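Local coordinates for putative transcriptional regulator protein, LacI family (Rhizobium etli, PDB 3MIZ), which probably acts as a LacI-type transcriptional repressor that binds cis-regulatory DNA, at residues P141-A146 with G175-E180; V84-G89 with T95-C100; E190-D195 with T199-G204; L48-G53 with V60-M65. All coordinates share one frame; numbering follows the deposited sequence.

Contact 1 (P141-A146 with G175-E180); sequences PILLGA and GPVGAE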
loop_
_atom_site.group_PDB
_atom_site.type_symbol
_atom_site.label_atom_id
_atom_site.label_comp_id
_atom_site.label_asym_id
_atom_site.label_seq_id
_atom_site.Cartn_x
_atom_site.Cartn_y
_atom_site.Cartn_z
ATOM N N PRO A 141 7.789 -15.741 -9.713
ATOM C CA PRO A 141 8.951 -15.962 -10.590
ATOM C C PRO A 141 9.078 -15.006 -11.776
ATOM O O PRO A 141 10.165 -14.854 -12.344
ATOM C CB PRO A 141 8.774 -17.409 -11.047
ATOM C CG PRO A 141 8.050 -18.037 -9.916
ATOM C CD PRO A 141 7.022 -16.986 -9.546
ATOM N N ILE A 142 7.978 -14.367 -12.160
ATOM C CA ILE A 142 8.018 -13.429 -13.277
ATOM C C ILE A 142 8.824 -12.196 -12.880
ATOM O O ILE A 142 9.371 -11.487 -13.727
ATOM C CB ILE A 142 6.595 -12.982 -13.693
ATOM C CG1 ILE A 142 6.669 -12.131 -14.964
ATOM C CG2 ILE A 142 5.954 -12.179 -12.578
ATOM C CD1 ILE A 142 5.309 -11.713 -15.511
ATOM N N LEU A 143 8.895 -11.951 -11.578
ATOM C CA LEU A 143 9.619 -10.812 -11.055
ATOM C C LEU A 143 11.121 -11.035 -11.037
ATOM O O LEU A 143 11.609 -12.022 -10.478
ATOM C CB LEU A 143 9.131 -10.486 -9.642
ATOM C CG LEU A 143 7.683 -9.995 -9.560
ATOM C CD1 LEU A 143 7.303 -9.728 -8.115
ATOM C CD2 LEU A 143 7.546 -8.725 -10.386
ATOM N N LEU A 144 11.849 -10.110 -11.650
ATOM C CA LEU A 144 13.304 -10.190 -11.696
ATOM C C LEU A 144 13.864 -10.223 -10.276
ATOM O O LEU A 144 14.745 -11.022 -9.964
ATOM C CB LEU A 144 13.885 -8.977 -12.428
ATOM C CG LEU A 144 15.415 -8.908 -12.360
ATOM C CD1 LEU A 144 16.014 -10.056 -13.174
ATOM C CD2 LEU A 144 15.905 -7.562 -12.876
ATOM N N GLY A 145 13.354 -9.337 -9.430
ATOM C CA GLY A 145 13.809 -9.278 -8.052
ATOM C C GLY A 145 13.649 -10.600 -7.328
ATOM O O GLY A 145 14.536 -11.016 -6.581
ATOM N N ALA A 146 12.514 -11.261 -7.546
ATOM C CA ALA A 146 12.242 -12.544 -6.902
ATOM C C ALA A 146 13.314 -13.564 -7.244
ATOM O O ALA A 146 13.812 -14.276 -6.367
ATOM C CB ALA A 146 10.883 -13.067 -7.327
ATOM N N GLY A 175 1.365 -16.318 -11.725
ATOM C CA GLY A 175 0.323 -15.637 -12.464
ATOM C C GLY A 175 0.655 -14.169 -12.648
ATOM O O GLY A 175 1.782 -13.747 -12.370
ATOM N N PRO A 176 -0.307 -13.360 -13.115
ATOM C CA PRO A 176 -0.084 -11.927 -13.328
ATOM C C PRO A 176 0.237 -11.218 -12.012
ATOM O O PRO A 176 -0.440 -11.429 -11.011
ATOM C CB PRO A 176 -1.415 -11.449 -13.916
ATOM C CG PRO A 176 -1.991 -12.701 -14.551
ATOM C CD PRO A 176 -1.667 -13.748 -13.527
ATOM N N VAL A 177 1.269 -10.381 -12.021
ATOM C CA VAL A 177 1.657 -9.637 -10.826
ATOM C C VAL A 177 0.472 -8.818 -10.320
ATOM O O VAL A 177 -0.189 -8.125 -11.093
ATOM C CB VAL A 177 2.834 -8.682 -11.121
ATOM C CG1 VAL A 177 3.199 -7.901 -9.869
ATOM C CG2 VAL A 177 4.035 -9.477 -11.612
ATOM N N GLY A 178 0.206 -8.905 -9.020
ATOM C CA GLY A 178 -0.904 -8.163 -8.448
ATOM C C GLY A 178 -2.263 -8.772 -8.753
ATOM O O GLY A 178 -3.287 -8.097 -8.658
ATOM N N ALA A 179 -2.274 -10.049 -9.125
ATOM C CA ALA A 179 -3.513 -10.758 -9.439
ATOM C C ALA A 179 -3.169 -12.240 -9.515
ATOM O O ALA A 179 -3.775 -13.008 -10.261
ATOM C CB ALA A 179 -4.068 -10.278 -10.773
ATOM N N GLU A 180 -2.187 -12.628 -8.714
ATOM C CA GLU A 180 -1.700 -13.991 -8.700
ATOM C C GLU A 180 -2.589 -15.035 -8.063
ATOM O O GLU A 180 -3.529 -14.739 -7.320
ATOM C CB GLU A 180 -0.334 -14.049 -8.009
ATOM C CG GLU A 180 0.738 -13.250 -8.712
ATOM C CD GLU A 180 1.129 -11.998 -7.954
ATOM O OE1 GLU A 180 0.232 -11.342 -7.377
ATOM O OE2 GLU A 180 2.336 -11.670 -7.948
#

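Contact 2 (V84-G89 with T95-C100); sequences VDPESG and TVMINC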
loop_
_atom_site.group_PDB
_atom_site.type_symbol
_atom_site.label_atom_id
_atom_site.label_comp_id
_atom_site.label_asym_id
_atom_site.label_seq_id
_atom_site.Cartn_x
_atom_site.Cartn_y
_atom_site.Cartn_z
ATOM N N VAL A 84 14.030 -2.576 -18.878
ATOM C CA VAL A 84 13.186 -2.104 -19.965
ATOM C C VAL A 84 13.637 -0.771 -20.528
ATOM O O VAL A 84 14.164 0.083 -19.805
ATOM C CB VAL A 84 11.719 -1.963 -19.492
ATOM C CG1 VAL A 84 11.650 -1.052 -18.275
ATOM C CG2 VAL A 84 10.848 -1.400 -20.615
ATOM N N ASP A 85 13.454 -0.613 -21.836
ATOM C CA ASP A 85 13.789 0.631 -22.514
ATOM C C ASP A 85 12.526 1.475 -22.529
ATOM O O ASP A 85 11.456 0.998 -22.912
ATOM C CB ASP A 85 14.216 0.368 -23.962
ATOM C CG ASP A 85 15.707 0.162 -24.108
ATOM O OD1 ASP A 85 16.400 -0.042 -23.085
ATOM O OD2 ASP A 85 16.189 0.200 -25.261
ATOM N N PRO A 86 12.619 2.740 -22.099
ATOM C CA PRO A 86 11.387 3.535 -22.131
ATOM C C PRO A 86 10.917 3.672 -23.584
ATOM O O PRO A 86 11.730 3.642 -24.506
ATOM C CB PRO A 86 11.820 4.879 -21.548
ATOM C CG PRO A 86 12.975 4.511 -20.634
ATOM C CD PRO A 86 13.723 3.477 -21.461
ATOM N N GLU A 87 9.609 3.801 -23.771
ATOM C CA GLU A 87 9.019 3.976 -25.097
ATOM C C GLU A 87 8.628 5.448 -25.235
ATOM O O GLU A 87 7.468 5.806 -25.032
ATOM C CB GLU A 87 7.780 3.090 -25.237
ATOM C CG GLU A 87 8.092 1.621 -25.457
ATOM C CD GLU A 87 8.676 1.364 -26.834
ATOM O OE1 GLU A 87 7.948 1.577 -27.828
ATOM O OE2 GLU A 87 9.860 0.961 -26.923
ATOM N N SER A 88 9.602 6.288 -25.575
ATOM C CA SER A 88 9.385 7.728 -25.708
ATOM C C SER A 88 9.162 8.249 -27.131
ATOM O O SER A 88 9.087 9.460 -27.347
ATOM C CB SER A 88 10.563 8.479 -25.092
ATOM O OG SER A 88 11.783 8.056 -25.675
ATOM N N GLY A 89 9.055 7.349 -28.099
ATOM C CA GLY A 89 8.855 7.800 -29.467
ATOM C C GLY A 89 9.992 8.707 -29.899
ATOM O O GLY A 89 11.153 8.309 -29.844
ATOM N N THR A 95 16.469 12.211 -18.604
ATOM C CA THR A 95 15.789 11.168 -17.846
ATOM C C THR A 95 16.706 10.301 -16.988
ATOM O O THR A 95 17.823 9.977 -17.384
ATOM C CB THR A 95 15.037 10.233 -18.812
ATOM O OG1 THR A 95 14.070 10.989 -19.550
ATOM C CG2 THR A 95 14.335 9.111 -18.058
ATOM N N VAL A 96 16.220 9.933 -15.806
ATOM C CA VAL A 96 16.953 9.049 -14.909
ATOM C C VAL A 96 15.973 7.935 -14.545
ATOM O O VAL A 96 14.822 8.201 -14.193
ATOM C CB VAL A 96 17.424 9.767 -13.627
ATOM C CG1 VAL A 96 17.989 8.754 -12.638
ATOM C CG2 VAL A 96 18.503 10.790 -13.970
HETATM N N MSE A 97 16.414 6.691 -14.669
HETATM C CA MSE A 97 15.560 5.550 -14.347
HETATM C C MSE A 97 15.762 5.129 -12.893
HETATM O O MSE A 97 16.888 5.088 -12.407
HETATM C CB MSE A 97 15.880 4.379 -15.289
HETATM C CG MSE A 97 15.540 4.682 -16.746
HETATM SE SE MSE A 97 16.096 3.275 -17.969
HETATM C CE MSE A 97 14.785 1.957 -17.486
ATOM N N ILE A 98 14.664 4.835 -12.199
ATOM C CA ILE A 98 14.737 4.420 -10.799
ATOM C C ILE A 98 13.980 3.112 -10.573
ATOM O O ILE A 98 12.792 3.005 -10.903
ATOM C CB ILE A 98 14.144 5.492 -9.863
ATOM C CG1 ILE A 98 14.857 6.837 -10.092
ATOM C CG2 ILE A 98 14.323 5.047 -8.398
ATOM C CD1 ILE A 98 14.122 8.047 -9.488
ATOM N N ASN A 99 14.686 2.138 -10.008
ATOM C CA ASN A 99 14.159 0.802 -9.693
ATOM C C ASN A 99 14.095 -0.066 -10.944
ATOM O O ASN A 99 13.417 -1.099 -10.973
ATOM C CB ASN A 99 12.760 0.895 -9.071
ATOM C CG ASN A 99 12.425 -0.318 -8.218
ATOM O OD1 ASN A 99 11.258 -0.630 -7.985
ATOM N ND2 ASN A 99 13.453 -1.000 -7.742
ATOM N N CYS A 100 14.804 0.364 -11.978
ATOM C CA CYS A 100 14.830 -0.353 -13.231
ATOM C C CYS A 100 16.106 -0.017 -13.989
ATOM O O CYS A 100 16.818 0.934 -13.653
ATOM C CB CYS A 100 13.594 0.006 -14.071
ATOM S SG CYS A 100 13.337 1.793 -14.346
#

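Contact 3 (E190-D195 with T199-G204); sequences EMLKQD and TAIMSG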
loop_
_atom_site.group_PDB
_atom_site.type_symbol
_atom_site.label_atom_id
_atom_site.label_comp_id
_atom_site.label_asym_id
_atom_site.label_seq_id
_atom_site.Cartn_x
_atom_site.Cartn_y
_atom_site.Cartn_z
ATOM N N GLU A 190 2.569 -27.033 4.373
ATOM C CA GLU A 190 3.157 -28.288 3.916
ATOM C C GLU A 190 4.617 -28.362 4.345
ATOM O O GLU A 190 5.084 -29.395 4.832
ATOM C CB GLU A 190 3.059 -28.385 2.390
ATOM C CG GLU A 190 3.560 -29.698 1.792
ATOM C CD GLU A 190 2.853 -30.918 2.363
ATOM O OE1 GLU A 190 1.605 -30.895 2.470
ATOM O OE2 GLU A 190 3.546 -31.905 2.697
HETATM N N MSE A 191 5.327 -27.251 4.171
HETATM C CA MSE A 191 6.739 -27.154 4.515
HETATM C C MSE A 191 7.004 -27.375 6.003
HETATM O O MSE A 191 7.977 -28.028 6.388
HETATM C CB MSE A 191 7.261 -25.773 4.104
HETATM C CG MSE A 191 8.740 -25.554 4.317
HETATM SE SE MSE A 191 9.266 -23.765 3.759
HETATM C CE MSE A 191 9.131 -24.023 1.840
ATOM N N LEU A 192 6.132 -26.827 6.839
ATOM C CA LEU A 192 6.289 -26.943 8.285
ATOM C C LEU A 192 5.811 -28.282 8.845
ATOM O O LEU A 192 6.096 -28.621 9.998
ATOM C CB LEU A 192 5.547 -25.796 8.969
ATOM C CG LEU A 192 6.190 -24.414 8.789
ATOM C CD1 LEU A 192 5.204 -23.306 9.171
ATOM C CD2 LEU A 192 7.452 -24.339 9.640
ATOM N N LYS A 193 5.078 -29.038 8.037
ATOM C CA LYS A 193 4.584 -30.333 8.481
ATOM C C LYS A 193 5.542 -31.446 8.083
ATOM O O LYS A 193 5.347 -32.603 8.449
ATOM C CB LYS A 193 3.190 -30.606 7.912
ATOM C CG LYS A 193 2.093 -29.806 8.605
ATOM C CD LYS A 193 0.703 -30.308 8.251
ATOM C CE LYS A 193 0.393 -30.126 6.776
ATOM N NZ LYS A 193 -1.007 -30.534 6.458
ATOM N N GLN A 194 6.579 -31.084 7.334
ATOM C CA GLN A 194 7.582 -32.046 6.900
ATOM C C GLN A 194 8.205 -32.690 8.131
ATOM O O GLN A 194 8.270 -32.076 9.197
ATOM C CB GLN A 194 8.685 -31.350 6.098
ATOM C CG GLN A 194 8.251 -30.762 4.770
ATOM C CD GLN A 194 9.401 -30.078 4.053
ATOM O OE1 GLN A 194 9.995 -29.135 4.570
ATOM N NE2 GLN A 194 9.721 -30.555 2.857
ATOM N N ASP A 195 8.663 -33.928 7.980
ATOM C CA ASP A 195 9.291 -34.641 9.086
ATOM C C ASP A 195 10.581 -33.928 9.489
ATOM O O ASP A 195 10.890 -33.812 10.673
ATOM C CB ASP A 195 9.567 -36.090 8.682
ATOM C CG ASP A 195 8.286 -36.882 8.462
ATOM O OD1 ASP A 195 7.519 -37.058 9.436
ATOM O OD2 ASP A 195 8.043 -37.323 7.316
ATOM N N THR A 199 14.215 -24.971 10.448
ATOM C CA THR A 199 14.251 -24.170 11.669
ATOM C C THR A 199 14.084 -22.687 11.361
ATOM O O THR A 199 13.794 -21.891 12.249
ATOM C CB THR A 199 15.583 -24.376 12.444
ATOM O OG1 THR A 199 16.682 -23.907 11.653
ATOM C CG2 THR A 199 15.794 -25.854 12.755
ATOM N N ALA A 200 14.276 -22.328 10.094
ATOM C CA ALA A 200 14.132 -20.951 9.651
ATOM C C ALA A 200 13.484 -20.951 8.272
ATOM O O ALA A 200 13.714 -21.859 7.467
ATOM C CB ALA A 200 15.502 -20.253 9.592
ATOM N N ILE A 201 12.649 -19.952 8.017
ATOM C CA ILE A 201 11.991 -19.836 6.716
ATOM C C ILE A 201 12.149 -18.407 6.238
ATOM O O ILE A 201 11.862 -17.449 6.966
ATOM C CB ILE A 201 10.479 -20.178 6.767
ATOM C CG1 ILE A 201 10.288 -21.674 7.035
ATOM C CG2 ILE A 201 9.815 -19.847 5.405
ATOM C CD1 ILE A 201 8.833 -22.105 7.155
HETATM N N MSE A 202 12.639 -18.270 5.017
HETATM C CA MSE A 202 12.828 -16.956 4.434
HETATM C C MSE A 202 11.657 -16.742 3.514
HETATM O O MSE A 202 11.386 -17.571 2.645
HETATM C CB MSE A 202 14.132 -16.898 3.641
HETATM C CG MSE A 202 15.371 -16.943 4.500
HETATM SE SE MSE A 202 16.954 -16.639 3.450
HETATM C CE MSE A 202 16.800 -14.751 3.172
ATOM N N SER A 203 10.952 -15.637 3.727
ATOM C CA SER A 203 9.795 -15.300 2.917
ATOM C C SER A 203 10.216 -14.466 1.714
ATOM O O SER A 203 11.034 -13.542 1.840
ATOM C CB SER A 203 8.785 -14.517 3.765
ATOM O OG SER A 203 7.628 -14.199 3.015
ATOM N N GLY A 204 9.648 -14.789 0.553
ATOM C CA GLY A 204 9.959 -14.055 -0.665
ATOM C C GLY A 204 9.965 -12.572 -0.373
ATOM O O GLY A 204 10.867 -11.855 -0.807
#

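Contact 4 (L48-G53 with V60-M65); sequences LIANTG and VEIWKM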
loop_
_atom_site.group_PDB
_atom_site.type_symbol
_atom_site.label_atom_id
_atom_site.label_comp_id
_atom_site.label_asym_id
_atom_site.label_seq_id
_atom_site.Cartn_x
_atom_site.Cartn_y
_atom_site.Cartn_z
ATOM N N LEU A 48 4.986 16.126 -11.118
ATOM C CA LEU A 48 3.757 15.701 -11.775
ATOM C C LEU A 48 3.939 14.227 -12.100
ATOM O O LEU A 48 4.951 13.837 -12.689
ATOM C CB LEU A 48 3.518 16.479 -13.068
ATOM C CG LEU A 48 2.920 17.880 -12.935
ATOM C CD1 LEU A 48 2.796 18.528 -14.321
ATOM C CD2 LEU A 48 1.549 17.775 -12.271
ATOM N N ILE A 49 2.959 13.415 -11.722
ATOM C CA ILE A 49 3.021 11.976 -11.953
ATOM C C ILE A 49 2.039 11.486 -13.031
ATOM O O ILE A 49 0.891 11.921 -13.075
ATOM C CB ILE A 49 2.713 11.218 -10.638
ATOM C CG1 ILE A 49 3.652 11.690 -9.524
ATOM C CG2 ILE A 49 2.849 9.721 -10.857
ATOM C CD1 ILE A 49 3.328 11.056 -8.162
ATOM N N ALA A 50 2.510 10.583 -13.894
ATOM C CA ALA A 50 1.685 9.986 -14.947
ATOM C C ALA A 50 1.934 8.476 -14.921
ATOM O O ALA A 50 3.075 8.041 -14.823
ATOM C CB ALA A 50 2.059 10.558 -16.312
ATOM N N ASN A 51 0.866 7.691 -15.017
ATOM C CA ASN A 51 0.956 6.230 -14.975
ATOM C C ASN A 51 0.629 5.628 -16.343
ATOM O O ASN A 51 -0.370 5.991 -16.953
ATOM C CB ASN A 51 -0.022 5.692 -13.923
ATOM C CG ASN A 51 0.300 4.264 -13.487
ATOM O OD1 ASN A 51 1.420 3.966 -13.074
ATOM N ND2 ASN A 51 -0.693 3.381 -13.560
ATOM N N THR A 52 1.469 4.706 -16.806
ATOM C CA THR A 52 1.288 4.057 -18.105
ATOM C C THR A 52 0.393 2.818 -18.012
ATOM O O THR A 52 -0.201 2.392 -19.006
ATOM C CB THR A 52 2.636 3.580 -18.689
ATOM O OG1 THR A 52 3.113 2.477 -17.909
ATOM C CG2 THR A 52 3.668 4.690 -18.671
ATOM N N GLY A 53 0.310 2.233 -16.822
ATOM C CA GLY A 53 -0.497 1.037 -16.654
ATOM C C GLY A 53 0.146 -0.118 -17.407
ATOM O O GLY A 53 -0.468 -1.170 -17.614
ATOM N N VAL A 60 3.945 6.305 -24.859
ATOM C CA VAL A 60 4.400 7.182 -25.927
ATOM C C VAL A 60 3.682 8.518 -25.817
ATOM O O VAL A 60 4.299 9.582 -25.883
ATOM C CB VAL A 60 4.116 6.562 -27.311
ATOM C CG1 VAL A 60 4.522 7.537 -28.416
ATOM C CG2 VAL A 60 4.882 5.252 -27.453
ATOM N N GLU A 61 2.368 8.443 -25.648
ATOM C CA GLU A 61 1.518 9.619 -25.518
ATOM C C GLU A 61 1.899 10.448 -24.287
ATOM O O GLU A 61 1.825 11.680 -24.309
ATOM C CB GLU A 61 0.055 9.167 -25.435
ATOM C CG GLU A 61 -0.931 10.206 -24.937
ATOM C CD GLU A 61 -2.363 9.691 -24.966
ATOM O OE1 GLU A 61 -2.599 8.559 -24.489
ATOM O OE2 GLU A 61 -3.256 10.418 -25.460
ATOM N N ILE A 62 2.310 9.776 -23.215
ATOM C CA ILE A 62 2.694 10.487 -21.997
ATOM C C ILE A 62 3.975 11.285 -22.185
ATOM O O ILE A 62 4.091 12.398 -21.680
ATOM C CB ILE A 62 2.854 9.522 -20.809
ATOM C CG1 ILE A 62 1.474 9.004 -20.392
ATOM C CG2 ILE A 62 3.549 10.232 -19.639
ATOM C CD1 ILE A 62 1.499 7.937 -19.324
ATOM N N TRP A 63 4.939 10.723 -22.908
ATOM C CA TRP A 63 6.187 11.435 -23.157
ATOM C C TRP A 63 5.885 12.684 -23.981
ATOM O O TRP A 63 6.447 13.760 -23.745
ATOM C CB TRP A 63 7.173 10.556 -23.922
ATOM C CG TRP A 63 7.872 9.541 -23.072
ATOM C CD1 TRP A 63 7.539 8.223 -22.914
ATOM C CD2 TRP A 63 9.036 9.762 -22.270
ATOM N NE1 TRP A 63 8.436 7.609 -22.061
ATOM C CE2 TRP A 63 9.365 8.532 -21.656
ATOM C CE3 TRP A 63 9.838 10.885 -22.014
ATOM C CZ2 TRP A 63 10.462 8.391 -20.801
ATOM C CZ3 TRP A 63 10.933 10.744 -21.160
ATOM C CH2 TRP A 63 11.233 9.503 -20.566
ATOM N N LYS A 64 4.996 12.518 -24.957
ATOM C CA LYS A 64 4.587 13.607 -25.831
ATOM C C LYS A 64 3.949 14.695 -24.967
ATOM O O LYS A 64 4.230 15.881 -25.132
ATOM C CB LYS A 64 3.583 13.082 -26.862
ATOM C CG LYS A 64 3.626 13.783 -28.199
ATOM C CD LYS A 64 2.841 13.005 -29.251
ATOM C CE LYS A 64 3.413 11.604 -29.477
ATOM N NZ LYS A 64 4.828 11.632 -29.953
HETATM N N MSE A 65 3.092 14.280 -24.041
HETATM C CA MSE A 65 2.433 15.219 -23.137
HETATM C C MSE A 65 3.451 15.996 -22.310
HETATM O O MSE A 65 3.331 17.213 -22.150
HETATM C CB MSE A 65 1.477 14.481 -22.195
HETATM C CG MSE A 65 1.084 15.290 -20.955
HETATM SE SE MSE A 65 -0.405 14.509 -20.014
HETATM C CE MSE A 65 -1.779 15.102 -21.233
#

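Contact 1 (P141-A146 with G175-E180)
Glu180 OE1 is gripped by two weak hydrogen bonds, from Gly178 N at 2.9 Å and from Ala179 N at 3.3 Å, and so folds back over the turn from which Val177 reaches out to Ile142 and Leu143. The other carboxylate oxygen, Glu180 OE2, is hydrogen-bonded to Asn140 ND2, which also donates to Gly175 O. Asn140 OD1 takes the backbone N-H of Ile142, so one side chain ties both segments together from just outside them. Between the segments themselves the touching is apolar. Ile142 CG2 presses on Val177 CG2 at 3.5 Å, tighter than usual for two methyls, and Leu143 CD2 reaches the same Val177 CG2 at 3.8 Å. With CG1 of Val177 anti to its own N (chi1 179°), CG2 is the branch that faces the two larger residues, and both of them lie obliquely across it. The segments follow parallel strands 134-138 and 167-174 at their carboxyl ends, in one lobe of a periplasmic-binding-protein-like fold, and helix 144-160 starts right after Leu143, its N-cap residue. Tyr80, from a loop of the other lobe, packs on Leu143 and Val177, placing this patch where the lobes face each other. Val177 and Gly178 are the central residues of a type II turn from Pro176 to Ala179, with Gly178 at positive phi (76°).

Contact 2 (V84-G89 with T95-C100)
Strand 95-97, last in the four-stranded parallel sheet of the amino-terminal lobe, carries Met97 against Val84 and Pro86 of the loop that leads into it. Met97 is modelled as selenomethionine. Its CG is anti to the carbonyl carbon (chi1 -65°) and the chain runs on extended as far as the selenium, where a bend at chi3 (72°) swings CE toward Val84. Met97 SE lies 4.2 Å from Pro86 CD, while Met97 CE sits 4.4 Å from Val84 CG1. Met97 CE is also placed 3.0 Å from Val84 O, shorter than a methyl and a carbonyl oxygen normally come, which leaves the exact position of that methyl doubtful.

Along the strand, the neighbours Val96 and Ile98 pack on helix 253-268, whereas Met97 points its CB to the other face, where the loop lies. Backbone hydrogen bonds of Val96 to Val74 and Tyr76 fix the strand in the sheet, and those of Met97 go to Pro109 and Ile111. On the loop side, Pro86 also packs against Tyr76 and Trp63, and Asp85 OD2 is hydrogen-bonded to Thr104 OG1. Val84 in turn pairs through its backbone with Arg101. The loop is thus positioned by polar bonds to residues beyond 95-100, and the contact with Met97 adds non-directional packing: a flexible, polarisable selenoether lying against a rigid pyrrolidine and a methyl of the branched Val84, with shape rather than bond geometry deciding the fit.

Contact 3 (E190-D195 with T199-G204)
Met191, in the last turn of helix 184-192, lies over Ile201 of strand 200-203. The two form the helix-to-strand half of a crossover that runs from strand 167-174, by way of the short antiparallel strand 181-182, to the parallel strand 200-203, with 134-138 between the parallel pair. Modelled as selenomethionine, Met191 leaves the helix with CG anti to the backbone N (chi1 -176°) and stays extended to the selenium, so that SE reaches the sheet. Met191 SE stands 3.8 Å from Ile201 CD1 and 4.0 Å from Ile201 CG1, the two side chains running past each other in opposite directions. Ile137 of strand 134-138 and Pro198 also pack on Met191. Leu192 comes next and crosses Ile201 obliquely; its CB does not aim at the strand, but CG and CD2 swing over to it. Ala216 of helix 206-217, Leu219 and Leu221 also pack on Leu192. Lys193 N is hydrogen-bonded to Glu190 O at 3.2 Å. Across the contact, strand 200-203 holds its place by backbone hydrogen bonds, those of Ile201 going to Ser228 and Val230. The closest approach is between methyls: Leu192 CD2 lies 3.6 Å from Ile201 CD1, the same atom that meets the selenium of Met191.

Contact 4 (L48-G53 with V60-M65)
Ile62 leaves helix 56-68 with its CB directed at strand 46-51, and both branches find partners there. Ile62 CG2, anti to the backbone N, lies 3.7 Å from Ala50 CB. The longer branch starts at CG1, which stands beside the backbone N (chi1 -70°), and continues extended to CD1. That terminal methyl comes down on the end of the strand: Ile62 CD1 is 3.6 Å from Asn51 O, 3.9 Å from Asn51 C and 4.0 Å from Ala50 CB. Ile62 CD1 also touches Thr52 CG2 at 4.0 Å, where the two side chains cross at about a right angle. Helix 56-68 is the connection of a beta-alpha-beta crossover from strand 46-51 to strand 73-78, with strand 15-20 lying between the two, and Ile19 of that middle strand packs on Ile62 as well. Thr52 OG1 is hydrogen-bonded to Gly54 N, and CG2 is the branch that meets Ile62, while Thr52 O accepts a hydrogen bond from Arg58 NH1 in the first turn of the helix. Strand 46-51 is also part of the dimer interface: Ile49 makes backbone hydrogen bonds to the second subunit and packs on Ile49 of that subunit, and Leu48 rests on Phe66 of the second subunit. On the helix side, Met65, a selenomethionine, packs on Thr46 of the second subunit.

Contacts 3 and 4 are buried helix-on-strand packings, the strand-to-helix half of a crossover in contact 4 and the helix-to-strand half in contact 3, one in each lobe, their centres about 43 Å apart; in each, a single isoleucine fills the interface, from the strand in contact 3 and from the helix in contact 4. Contacts 2 and 4 share the amino-terminal sheet and touch: Trp63 of helix 56-68 lies beside Glu87, Ser88 and Thr95, with Trp63 CH2 3.4 Å from Thr95 OG1. Contact 2 is partly buried and joins a loop to its following strand. Contact 1, a surface contact between loops, differs in mixing methyl packing with an amide-centred polar network, and Tyr80 of the other lobe packs on it.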